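Long-range contacts in CghA (Chaetomium globosum, PDB 6KBC), which belongs to the Diels-Alderase family of calycin-like beta-barrel proteins and binds the ligand WK1 in a pocket of this structure: residues Phe6-Leu10 against Phe34-Ala38; Ala45-Phe51 against Thr63-Asp69; Val97-Thr103 against Ala115-Glu121. The contacts are given in a common frame with arbitrary orientation. Residue numbers count along the deposited sequence, not the author numbering.

Interaction 1 (Phe6-Leu10 against Phe34-Ala38); sequences FISLL and FPKWA
An edge strand of the N-terminal calycin-like beta domain, Phe6-Leu10, is met here by an irregular loop, Phe34-Ala38, that belongs to the connection leading to strand 46-54. The strand is extended throughout, with phi/psi running from -63/134 at Phe6 to -118/120 at Leu10. The loop begins extended at Phe34 and Pro35, turns at Lys36 (-83/-19) and ends at Ala38 (-73/-45). No beta pairing joins them; the closest CA atoms, those of Ser8 and Ala38, are 4.8 Å apart. Phe6, Ser8 and Leu10 send their CA-to-CB bonds toward the loop, while those of Ile7 and Leu9 point away.

The van der Waals contacts are built round Phe34, whose t rotamer (chi1 -168°) points the CE1/CZ end of the ring at the strand backbone. Phe34 CE1 lies 3.6 Å from Phe6 CB, and Phe34 CZ is 3.7 Å from Ser8 N and 3.8 Å from Ile7 C, the last of these approaching the ring edge. Pro35 CG packs 3.8 Å from Ser8 CB, and the methyl Leu10 CD1 packs against the carbonyl oxygen Ala38 O at 3.8 Å. About 252 Å² is buried in all.

Outside the pair, Lys36 N and Trp37 N are hydrogen-bonded to the carboxylate of Glu47, which holds the loop against strand 46-54, and the indole NE1 of Trp37 goes to Ile21 O. Ser8 OG also meets Arg68 NH1, so the hydroxyl joins strand, loop and the neighbouring hairpin.

The polar link across the two segments depends on the t rotamer of Ser8 (chi1 170°): Ser8 OG donates a short hydrogen bond, 2.6 Å, to Ala38 O.

Interaction 2 (Ala45-Phe51 against Thr63-Asp69); sequences AVETWLF and TVSFFRD. With WK1 ((2S)-3-[(2S,4E)-4-[[(1R,2S,4aR,6S,8R,8aS)-2-[(E)-but-2-en-2-yl]-6,8-dimethyl-1,2,4a,5,6,7,8,8a-octahydronaphthalen-1-yl]-oxidanyl-methylidene]-3,5-bis(oxidanylidene)pyrrolidin-2-yl]-2-methyl-2-oxidanyl-propanoic acid), chain B.
Phe66 brings its ring rim to rim with Phe51, centroids 5.8 Å apart and planes at 87°, with Phe51 CD1 3.7 Å from Phe66 CE1. Both belong to an antiparallel beta hairpin of the calycin-like N-terminal domain, strands 46-51 and 63-69, whose axes approach to 4.5 Å at 161°. The hydrogen-bonded pairs are Glu47-Arg68, Trp49-Phe66 and Phe51-Val64, each closed by two N-H...O bonds of 2.8-3.0 Å between backbone N and O; Val46-Asp69, Thr48-Phe67 and Leu50-Ser65 are the non-hydrogen-bonded pairs.

On the face of Glu47, Trp49 and Phe51, Trp49 CH2 lies 4.1 Å from Arg68 CD, and a water links Glu47 OE1 (2.8 Å) to Arg68 NH1 (2.9 Å). Glu47 also forms a salt bridge with Arg228, and Arg68 NH1 is hydrogen-bonded to Ser8 OG.

The other face lines the ligand pocket with Thr48, Leu50, Ser65 and Phe67. Phe67 CE1 is 3.6 Å from WK1 C11, and Ser65 OG (chi1 m) donates a 2.7 Å hydrogen bond to WK1 O5.

Interaction 3 (Val97-Thr103 against Ala115-Glu121); sequences VPVSVVT and AGVWRTE
Strands 99-103 and 115-119 form an antiparallel beta hairpin in the N-terminal calycin-like domain, their axes 4.7 Å apart at closest approach and 173° between directions. Val99-Arg119, Val101-Val117 and Thr103-Ala115 are hydrogen-bonded pairs; Ser100-Trp118 and Val102-Gly116 are the non-hydrogen-bonded pairs between them.

Each hydrogen-bonded pair satisfies two amides and two carbonyls. Val101 N reaches Val117 O at 2.9 Å and Val117 N reaches Val101 O at 2.8 Å; Thr103 N to Ala115 O and Ala115 N to Thr103 O are both 2.9 Å. At the open end Arg119 N to Val99 O is 3.0 Å, but Val99 N to Arg119 O, 3.1 Å with an angle of 132°, is weak. Ala115 O also accepts from a water at 3.0 Å. The Arg119 side chain (p, t, t) runs extended over the neighbouring strand; Arg119 NH1 donates to Thr120 O at 3.0 Å, and Val99 CG1 lies over one face of the guanidinium, 3.7 Å from Arg119 NH2.

Trp118 (chi1 m) turns one face of its indole to Ser100: Ser100 CB makes a CH-pi contact with the five-membered ring, 4.0 Å from its centroid. Val102 CG2 touches Trp118 CH2 at 4.0 Å, and Val97 CG2 meets Trp118 CB at 3.6 Å. Gly116 leaves room for the indole, since a CB there would crowd Trp118 CZ3. The polar ends are satisfied beyond the hairpin, Ser100 OG by Arg68 NE and Trp118 NE1 by Phe67 O.

In the sheet the hairpin is flanked by strand 6-10, bonded to strand 99-105, and by strand 132-137, bonded to strand 113-119, while Phe77 of strand 77-85 packs on Trp118.

In the fold
Interaction 2, its centre about 9 Å from the centre of the chain, is the buried one and in direct touch with WK1; interactions 1 and 3, with centres about 21 and 20 Å from that point, are only partly buried. All three reach the same antiparallel sheet. Interactions 2 and 3 are hairpins held by backbone pairing, whereas interaction 1 sets a loop on a strand through ring contacts and one side-chain hydrogen bond. Strand 6-10 continues the sheet beside strand 99-105, joining interactions 1 and 3 by backbone bonds. Arg68 of interaction 2 ties the set together, its guanidinium meeting Ser8 of interaction 1 and Ser100 of interaction 3.

Interaction 1 (Phe6-Leu10 against Phe34-Ala38)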
loop_
_atom_site.group_PDB
_atom_site.type_symbol
_atom_site.label_atom_id
_atom_site.label_comp_id
_atom_site.label_asym_id
_atom_site.label_seq_id
_atom_site.Cartn_x
_atom_site.Cartn_y
_atom_site.Cartn_z
ATOM N N PHE A 6 -5.366 25.445 -0.119
ATOM C CA PHE A 6 -4.152 25.001 -0.788
ATOM C C PHE A 6 -4.532 24.177 -2.003
ATOM O O PHE A 6 -5.411 23.316 -1.928
ATOM C CB PHE A 6 -3.280 24.177 0.151
ATOM C CG PHE A 6 -2.759 24.943 1.324
ATOM C CD1 PHE A 6 -1.668 25.780 1.192
ATOM C CD2 PHE A 6 -3.331 24.791 2.567
ATOM C CE1 PHE A 6 -1.183 26.474 2.273
ATOM C CE2 PHE A 6 -2.848 25.479 3.650
ATOM C CZ PHE A 6 -1.776 26.323 3.502
ATOM N N ILE A 7 -3.891 24.449 -3.131
ATOM C CA ILE A 7 -4.251 23.807 -4.386
ATOM C C ILE A 7 -2.983 23.378 -5.113
ATOM O O ILE A 7 -2.081 24.191 -5.347
ATOM C CB ILE A 7 -5.107 24.727 -5.280
ATOM C CG1 ILE A 7 -5.346 24.057 -6.638
ATOM C CG2 ILE A 7 -4.469 26.115 -5.412
ATOM C CD1 ILE A 7 -6.432 24.703 -7.476
ATOM N N SER A 8 -2.909 22.094 -5.450
ATOM C CA SER A 8 -1.905 21.563 -6.360
ATOM C C SER A 8 -2.649 21.064 -7.585
ATOM O O SER A 8 -3.321 20.028 -7.527
ATOM C CB SER A 8 -1.094 20.444 -5.707
ATOM O OG SER A 8 -0.286 19.794 -6.670
ATOM N N LEU A 9 -2.543 21.796 -8.691
ATOM C CA LEU A 9 -3.269 21.467 -9.910
ATOM C C LEU A 9 -2.277 21.196 -11.030
ATOM O O LEU A 9 -1.544 22.095 -11.455
ATOM C CB LEU A 9 -4.241 22.585 -10.289
ATOM C CG LEU A 9 -4.912 22.508 -11.660
ATOM C CD1 LEU A 9 -5.774 21.266 -11.767
ATOM C CD2 LEU A 9 -5.761 23.755 -11.892
ATOM N N LEU A 10 -2.266 19.953 -11.501
ATOM C CA LEU A 10 -1.384 19.487 -12.556
ATOM C C LEU A 10 -2.248 19.045 -13.724
ATOM O O LEU A 10 -3.077 18.142 -13.582
ATOM C CB LEU A 10 -0.481 18.349 -12.066
ATOM C CG LEU A 10 0.611 18.630 -11.031
ATOM C CD1 LEU A 10 0.047 19.035 -9.714
ATOM C CD2 LEU A 10 1.437 17.369 -10.837
ATOM N N PHE A 34 -1.152 16.460 1.377
ATOM C CA PHE A 34 -0.968 17.431 0.312
ATOM C C PHE A 34 0.298 17.103 -0.481
ATOM O O PHE A 34 1.321 16.734 0.104
ATOM C CB PHE A 34 -0.894 18.849 0.879
ATOM C CG PHE A 34 -1.001 19.914 -0.171
ATOM C CD1 PHE A 34 -2.235 20.241 -0.719
ATOM C CD2 PHE A 34 0.130 20.567 -0.636
ATOM C CE1 PHE A 34 -2.341 21.218 -1.700
ATOM C CE2 PHE A 34 0.030 21.543 -1.616
ATOM C CZ PHE A 34 -1.204 21.867 -2.147
ATOM N N PRO A 35 0.257 17.211 -1.809
ATOM C CA PRO A 35 1.396 16.776 -2.624
ATOM C C PRO A 35 2.690 17.478 -2.238
ATOM O O PRO A 35 2.701 18.662 -1.891
ATOM C CB PRO A 35 0.970 17.140 -4.049
ATOM C CG PRO A 35 -0.514 17.130 -4.004
ATOM C CD PRO A 35 -0.891 17.613 -2.639
ATOM N N LYS A 36 3.789 16.721 -2.302
ATOM C CA LYS A 36 5.111 17.256 -2.011
ATOM C C LYS A 36 5.716 17.966 -3.210
ATOM O O LYS A 36 6.660 18.745 -3.040
ATOM C CB LYS A 36 6.035 16.129 -1.540
ATOM C CG LYS A 36 5.559 15.474 -0.244
ATOM C CD LYS A 36 5.363 16.502 0.852
ATOM C CE LYS A 36 4.890 15.859 2.127
ATOM N NZ LYS A 36 4.641 16.846 3.219
ATOM N N TRP A 37 5.211 17.696 -4.410
ATOM C CA TRP A 37 5.521 18.462 -5.616
ATOM C C TRP A 37 4.252 19.227 -5.988
ATOM O O TRP A 37 3.464 18.798 -6.832
ATOM C CB TRP A 37 6.014 17.551 -6.744
ATOM C CG TRP A 37 7.428 17.102 -6.522
ATOM C CD1 TRP A 37 8.564 17.708 -6.982
ATOM C CD2 TRP A 37 7.861 15.996 -5.717
ATOM N NE1 TRP A 37 9.672 17.032 -6.539
ATOM C CE2 TRP A 37 9.271 15.978 -5.760
ATOM C CE3 TRP A 37 7.193 15.012 -4.976
ATOM C CZ2 TRP A 37 10.027 15.010 -5.093
ATOM C CZ3 TRP A 37 7.949 14.042 -4.314
ATOM C CH2 TRP A 37 9.351 14.054 -4.377
ATOM N N ALA A 38 4.063 20.381 -5.340
ATOM C CA ALA A 38 2.781 21.083 -5.401
ATOM C C ALA A 38 2.548 21.738 -6.759
ATOM O O ALA A 38 1.455 21.636 -7.325
ATOM C CB ALA A 38 2.700 22.119 -4.281
#

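Interaction 2 (Ala45-Phe51 against Thr63-Asp69)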
loop_
_atom_site.group_PDB
_atom_site.type_symbol
_atom_site.label_atom_id
_atom_site.label_comp_id
_atom_site.label_asym_id
_atom_site.label_seq_id
_atom_site.Cartn_x
_atom_site.Cartn_y
_atom_site.Cartn_z
ATOM N N ALA A 45 10.043 11.897 -9.751
ATOM C CA ALA A 45 9.303 11.738 -8.513
ATOM C C ALA A 45 8.042 10.919 -8.748
ATOM O O ALA A 45 7.531 10.809 -9.866
ATOM C CB ALA A 45 8.938 13.094 -7.908
ATOM N N VAL A 46 7.551 10.325 -7.671
ATOM C CA VAL A 46 6.271 9.631 -7.684
ATOM C C VAL A 46 5.582 9.900 -6.362
ATOM O O VAL A 46 6.204 9.817 -5.298
ATOM C CB VAL A 46 6.424 8.122 -7.959
ATOM C CG1 VAL A 46 7.233 7.449 -6.868
ATOM C CG2 VAL A 46 5.045 7.474 -8.046
ATOM N N GLU A 47 4.315 10.290 -6.435
ATOM C CA GLU A 47 3.474 10.456 -5.268
ATOM C C GLU A 47 2.330 9.463 -5.373
ATOM O O GLU A 47 1.796 9.232 -6.464
ATOM C CB GLU A 47 2.945 11.889 -5.163
ATOM C CG GLU A 47 4.067 12.907 -5.078
ATOM C CD GLU A 47 3.701 14.125 -4.262
ATOM O OE1 GLU A 47 3.654 15.228 -4.838
ATOM O OE2 GLU A 47 3.500 13.986 -3.045
ATOM N N THR A 48 1.982 8.859 -4.242
ATOM C CA THR A 48 0.985 7.801 -4.195
ATOM C C THR A 48 0.050 8.039 -3.022
ATOM O O THR A 48 0.501 8.300 -1.902
ATOM C CB THR A 48 1.644 6.417 -4.072
ATOM O OG1 THR A 48 2.657 6.283 -5.073
ATOM C CG2 THR A 48 0.607 5.315 -4.252
ATOM N N TRP A 49 -1.249 7.972 -3.297
ATOM C CA TRP A 49 -2.288 7.900 -2.280
ATOM C C TRP A 49 -3.006 6.577 -2.483
ATOM O O TRP A 49 -3.618 6.362 -3.534
ATOM C CB TRP A 49 -3.278 9.067 -2.400
ATOM C CG TRP A 49 -2.669 10.426 -2.174
ATOM C CD1 TRP A 49 -2.751 11.186 -1.038
ATOM C CD2 TRP A 49 -1.888 11.177 -3.103
ATOM N NE1 TRP A 49 -2.078 12.367 -1.213
ATOM C CE2 TRP A 49 -1.534 12.385 -2.470
ATOM C CE3 TRP A 49 -1.449 10.947 -4.410
ATOM C CZ2 TRP A 49 -0.763 13.358 -3.100
ATOM C CZ3 TRP A 49 -0.684 11.917 -5.034
ATOM C CH2 TRP A 49 -0.346 13.102 -4.377
ATOM N N LEU A 50 -2.916 5.688 -1.501
ATOM C CA LEU A 50 -3.472 4.346 -1.625
ATOM C C LEU A 50 -4.662 4.180 -0.693
ATOM O O LEU A 50 -4.597 4.557 0.481
ATOM C CB LEU A 50 -2.418 3.272 -1.301
ATOM C CG LEU A 50 -2.837 1.789 -1.297
ATOM C CD1 LEU A 50 -1.636 0.918 -1.707
ATOM C CD2 LEU A 50 -3.388 1.331 0.072
ATOM N N PHE A 51 -5.729 3.569 -1.206
ATOM C CA PHE A 51 -6.922 3.270 -0.420
ATOM C C PHE A 51 -7.326 1.840 -0.728
ATOM O O PHE A 51 -7.387 1.457 -1.895
ATOM C CB PHE A 51 -8.103 4.204 -0.750
ATOM C CG PHE A 51 -7.798 5.673 -0.590
ATOM C CD1 PHE A 51 -7.140 6.369 -1.590
ATOM C CD2 PHE A 51 -8.206 6.357 0.546
ATOM C CE1 PHE A 51 -6.870 7.735 -1.442
ATOM C CE2 PHE A 51 -7.945 7.716 0.700
ATOM C CZ PHE A 51 -7.275 8.401 -0.298
ATOM N N THR A 63 -8.272 -2.424 -4.153
ATOM C CA THR A 63 -7.242 -1.448 -3.852
ATOM C C THR A 63 -7.138 -0.497 -5.030
ATOM O O THR A 63 -7.309 -0.894 -6.185
ATOM C CB THR A 63 -5.889 -2.112 -3.547
ATOM O OG1 THR A 63 -4.973 -1.127 -3.045
ATOM C CG2 THR A 63 -5.295 -2.784 -4.791
ATOM N N VAL A 64 -6.901 0.766 -4.718
ATOM C CA VAL A 64 -6.647 1.781 -5.723
ATOM C C VAL A 64 -5.453 2.590 -5.251
ATOM O O VAL A 64 -5.346 2.928 -4.066
ATOM C CB VAL A 64 -7.891 2.675 -5.951
ATOM C CG1 VAL A 64 -8.362 3.295 -4.636
ATOM C CG2 VAL A 64 -7.606 3.738 -6.983
ATOM N N SER A 65 -4.534 2.862 -6.164
ATOM C CA SER A 65 -3.451 3.793 -5.903
ATOM C C SER A 65 -3.634 4.961 -6.854
ATOM O O SER A 65 -3.703 4.762 -8.071
ATOM C CB SER A 65 -2.073 3.135 -6.088
ATOM O OG SER A 65 -1.819 2.227 -5.029
ATOM N N PHE A 66 -3.767 6.158 -6.294
ATOM C CA PHE A 66 -3.757 7.382 -7.078
ATOM C C PHE A 66 -2.307 7.818 -7.246
ATOM O O PHE A 66 -1.623 8.107 -6.256
ATOM C CB PHE A 66 -4.575 8.474 -6.399
ATOM C CG PHE A 66 -6.048 8.166 -6.306
ATOM C CD1 PHE A 66 -6.542 7.389 -5.270
ATOM C CD2 PHE A 66 -6.940 8.663 -7.252
ATOM C CE1 PHE A 66 -7.913 7.112 -5.169
ATOM C CE2 PHE A 66 -8.307 8.390 -7.157
ATOM C CZ PHE A 66 -8.788 7.612 -6.117
ATOM N N PHE A 67 -1.848 7.867 -8.493
ATOM C CA PHE A 67 -0.454 8.120 -8.819
ATOM C C PHE A 67 -0.275 9.481 -9.478
ATOM O O PHE A 67 -1.059 9.870 -10.350
ATOM C CB PHE A 67 0.092 7.059 -9.781
ATOM C CG PHE A 67 0.365 5.724 -9.153
ATOM C CD1 PHE A 67 1.190 5.614 -8.045
ATOM C CD2 PHE A 67 -0.159 4.567 -9.712
ATOM C CE1 PHE A 67 1.470 4.366 -7.486
ATOM C CE2 PHE A 67 0.118 3.321 -9.161
ATOM C CZ PHE A 67 0.934 3.222 -8.049
ATOM N N ARG A 68 0.769 10.190 -9.057
ATOM C CA ARG A 68 1.449 11.192 -9.871
ATOM C C ARG A 68 2.873 10.682 -10.059
ATOM O O ARG A 68 3.667 10.698 -9.114
ATOM C CB ARG A 68 1.438 12.563 -9.200
ATOM C CG ARG A 68 0.078 13.239 -9.115
ATOM C CD ARG A 68 0.209 14.450 -8.234
ATOM N NE ARG A 68 -0.954 15.328 -8.281
ATOM C CZ ARG A 68 -0.960 16.556 -7.778
ATOM N NH1 ARG A 68 0.137 17.032 -7.204
ATOM N NH2 ARG A 68 -2.052 17.310 -7.844
ATOM N N ASP A 69 3.188 10.207 -11.260
ATOM C CA ASP A 69 4.486 9.598 -11.558
ATOM C C ASP A 69 5.178 10.431 -12.636
ATOM O O ASP A 69 4.824 10.351 -13.819
ATOM C CB ASP A 69 4.316 8.142 -11.990
ATOM C CG ASP A 69 5.644 7.386 -12.083
ATOM O OD1 ASP A 69 6.714 8.030 -12.101
ATOM O OD2 ASP A 69 5.618 6.136 -12.143
HETATM O O WK1 B . -0.886 -1.758 -12.252
HETATM C C17 WK1 B . -1.323 -2.020 -11.161
HETATM O O1 WK1 B . -2.497 -2.148 -10.954
HETATM C C19 WK1 B . -0.408 -2.209 -10.021
HETATM O O2 WK1 B . 0.927 -2.177 -10.396
HETATM C C18 WK1 B . -0.633 -3.570 -9.440
HETATM C C20 WK1 B . -0.724 -1.047 -9.120
HETATM C C22 WK1 B . -0.194 -1.267 -7.762
HETATM N N WK1 B . -0.564 -0.325 -6.723
HETATM C C21 WK1 B . 0.514 0.012 -6.023
HETATM O O5 WK1 B . 0.460 0.835 -5.002
HETATM C C23 WK1 B . 1.241 -1.350 -7.605
HETATM O O4 WK1 B . 2.053 -2.080 -8.342
HETATM C C24 WK1 B . 1.759 -0.596 -6.517
HETATM C C16 WK1 B . 3.148 -0.507 -6.081
HETATM O O3 WK1 B . 4.015 -1.185 -6.727
HETATM C C9 WK1 B . 3.503 0.227 -4.857
HETATM C C8 WK1 B . 3.230 -0.868 -3.788
HETATM C C12 WK1 B . 2.022 -1.769 -3.946
HETATM C C13 WK1 B . 0.875 -1.532 -3.352
HETATM C C90 WK1 B . -0.298 -2.434 -3.534
HETATM C C14 WK1 B . 2.110 -2.980 -4.805
HETATM C C7 WK1 B . 4.395 -1.797 -3.630
HETATM C C6 WK1 B . 5.579 -1.292 -3.407
HETATM C C3 WK1 B . 5.736 0.181 -3.611
HETATM C C4 WK1 B . 4.944 0.712 -4.789
HETATM C C5 WK1 B . 4.962 2.225 -4.686
HETATM C C11 WK1 B . 4.363 2.831 -5.916
HETATM C C2 WK1 B . 7.145 0.714 -3.588
HETATM C C1 WK1 B . 7.007 2.166 -3.256
HETATM C C10 WK1 B . 8.288 2.874 -2.963
HETATM C C WK1 B . 6.328 2.826 -4.418
HETATM O O HOH W 1 2.871 16.160 -7.368
#

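Interaction 3 (Val97-Thr103 against Ala115-Glu121)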
loop_
_atom_site.group_PDB
_atom_site.type_symbol
_atom_site.label_atom_id
_atom_site.label_comp_id
_atom_site.label_asym_id
_atom_site.label_seq_id
_atom_site.Cartn_x
_atom_site.Cartn_y
_atom_site.Cartn_z
ATOM N N VAL A 97 -5.649 9.794 -16.639
ATOM C CA VAL A 97 -6.389 11.047 -16.764
ATOM C C VAL A 97 -5.405 12.178 -17.034
ATOM O O VAL A 97 -4.212 12.084 -16.699
ATOM C CB VAL A 97 -7.233 11.341 -15.500
ATOM C CG1 VAL A 97 -8.256 10.238 -15.280
ATOM C CG2 VAL A 97 -6.340 11.516 -14.283
ATOM N N PRO A 98 -5.876 13.266 -17.654
ATOM C CA PRO A 98 -5.011 14.430 -17.889
ATOM C C PRO A 98 -4.931 15.427 -16.744
ATOM O O PRO A 98 -4.062 16.306 -16.787
ATOM C CB PRO A 98 -5.664 15.085 -19.118
ATOM C CG PRO A 98 -7.109 14.772 -18.957
ATOM C CD PRO A 98 -7.160 13.380 -18.370
ATOM N N VAL A 99 -5.792 15.332 -15.734
ATOM C CA VAL A 99 -5.825 16.295 -14.639
ATOM C C VAL A 99 -5.722 15.558 -13.313
ATOM O O VAL A 99 -6.473 14.608 -13.062
ATOM C CB VAL A 99 -7.102 17.159 -14.656
ATOM C CG1 VAL A 99 -7.004 18.251 -13.609
ATOM C CG2 VAL A 99 -7.314 17.774 -16.021
ATOM N N SER A 100 -4.817 16.023 -12.459
ATOM C CA SER A 100 -4.746 15.614 -11.064
ATOM C C SER A 100 -4.699 16.859 -10.207
ATOM O O SER A 100 -3.741 17.632 -10.291
ATOM C CB SER A 100 -3.517 14.748 -10.780
ATOM O OG SER A 100 -3.459 14.455 -9.392
ATOM N N VAL A 101 -5.706 17.043 -9.365
ATOM C CA VAL A 101 -5.747 18.189 -8.473
ATOM C C VAL A 101 -5.968 17.702 -7.052
ATOM O O VAL A 101 -6.843 16.866 -6.799
ATOM C CB VAL A 101 -6.826 19.209 -8.898
ATOM C CG1 VAL A 101 -8.213 18.603 -8.849
ATOM C CG2 VAL A 101 -6.758 20.428 -8.004
ATOM N N VAL A 102 -5.160 18.211 -6.129
ATOM C CA VAL A 102 -5.331 17.947 -4.708
ATOM C C VAL A 102 -5.465 19.279 -3.994
ATOM O O VAL A 102 -4.646 20.182 -4.194
ATOM C CB VAL A 102 -4.163 17.135 -4.124
ATOM C CG1 VAL A 102 -4.396 16.890 -2.634
ATOM C CG2 VAL A 102 -4.020 15.826 -4.879
ATOM N N THR A 103 -6.496 19.397 -3.172
ATOM C CA THR A 103 -6.730 20.587 -2.380
ATOM C C THR A 103 -6.751 20.208 -0.911
ATOM O O THR A 103 -7.175 19.111 -0.546
ATOM C CB THR A 103 -8.050 21.255 -2.768
ATOM O OG1 THR A 103 -9.136 20.399 -2.393
ATOM C CG2 THR A 103 -8.105 21.498 -4.267
ATOM N N ALA A 115 -8.966 16.806 -0.667
ATOM C CA ALA A 115 -9.725 16.219 -1.760
ATOM C C ALA A 115 -8.817 16.092 -2.967
ATOM O O ALA A 115 -8.145 17.055 -3.345
ATOM C CB ALA A 115 -10.953 17.066 -2.115
ATOM N N GLY A 116 -8.792 14.913 -3.561
ATOM C CA GLY A 116 -7.999 14.665 -4.752
ATOM C C GLY A 116 -8.919 14.268 -5.885
ATOM O O GLY A 116 -9.895 13.547 -5.672
ATOM N N VAL A 117 -8.623 14.772 -7.081
ATOM C CA VAL A 117 -9.422 14.447 -8.256
ATOM C C VAL A 117 -8.508 14.190 -9.444
ATOM O O VAL A 117 -7.831 15.095 -9.943
ATOM C CB VAL A 117 -10.451 15.550 -8.582
ATOM C CG1 VAL A 117 -11.411 15.057 -9.651
ATOM C CG2 VAL A 117 -11.227 15.978 -7.337
ATOM N N TRP A 118 -8.434 12.923 -9.825
ATOM C CA TRP A 118 -7.979 12.409 -11.113
ATOM C C TRP A 118 -9.153 12.396 -12.080
ATOM O O TRP A 118 -10.097 11.614 -11.913
ATOM C CB TRP A 118 -7.393 11.021 -10.861
ATOM C CG TRP A 118 -5.968 10.936 -10.303
ATOM C CD1 TRP A 118 -4.855 10.619 -11.018
ATOM C CD2 TRP A 118 -5.468 11.568 -9.107
ATOM N NE1 TRP A 118 -3.730 10.744 -10.249
ATOM C CE2 TRP A 118 -4.070 11.369 -9.083
ATOM C CE3 TRP A 118 -6.071 12.198 -8.017
ATOM C CZ2 TRP A 118 -3.273 11.774 -8.017
ATOM C CZ3 TRP A 118 -5.276 12.605 -6.959
ATOM C CH2 TRP A 118 -3.888 12.387 -6.967
ATOM N N ARG A 119 -9.117 13.279 -13.077
ATOM C CA ARG A 119 -10.284 13.482 -13.924
ATOM C C ARG A 119 -9.887 13.941 -15.315
ATOM O O ARG A 119 -8.803 14.485 -15.535
ATOM C CB ARG A 119 -11.260 14.508 -13.341
ATOM C CG ARG A 119 -10.633 15.884 -13.205
ATOM C CD ARG A 119 -11.594 16.928 -12.676
ATOM N NE ARG A 119 -10.915 18.212 -12.517
ATOM C CZ ARG A 119 -10.736 19.103 -13.486
ATOM N NH1 ARG A 119 -11.087 18.821 -14.734
ATOM N NH2 ARG A 119 -10.118 20.244 -13.220
ATOM N N THR A 120 -10.804 13.711 -16.252
ATOM C CA THR A 120 -10.766 14.352 -17.555
ATOM C C THR A 120 -11.136 15.835 -17.425
ATOM O O THR A 120 -11.541 16.316 -16.360
ATOM C CB THR A 120 -11.714 13.644 -18.518
ATOM O OG1 THR A 120 -12.995 13.507 -17.895
ATOM C CG2 THR A 120 -11.182 12.270 -18.875
ATOM N N GLU A 121 -10.998 16.561 -18.535
ATOM C CA GLU A 121 -11.100 18.023 -18.527
ATOM C C GLU A 121 -12.531 18.531 -18.328
ATOM O O GLU A 121 -13.488 17.939 -18.826
ATOM C CB GLU A 121 -10.529 18.597 -19.828
ATOM C CG GLU A 121 -9.092 18.171 -20.118
ATOM C CD GLU A 121 -8.067 19.141 -19.554
ATOM O OE1 GLU A 121 -8.444 19.958 -18.682
ATOM O OE2 GLU A 121 -6.884 19.072 -19.962
HETATM O O HOH W 2 -9.262 18.809 -5.500
#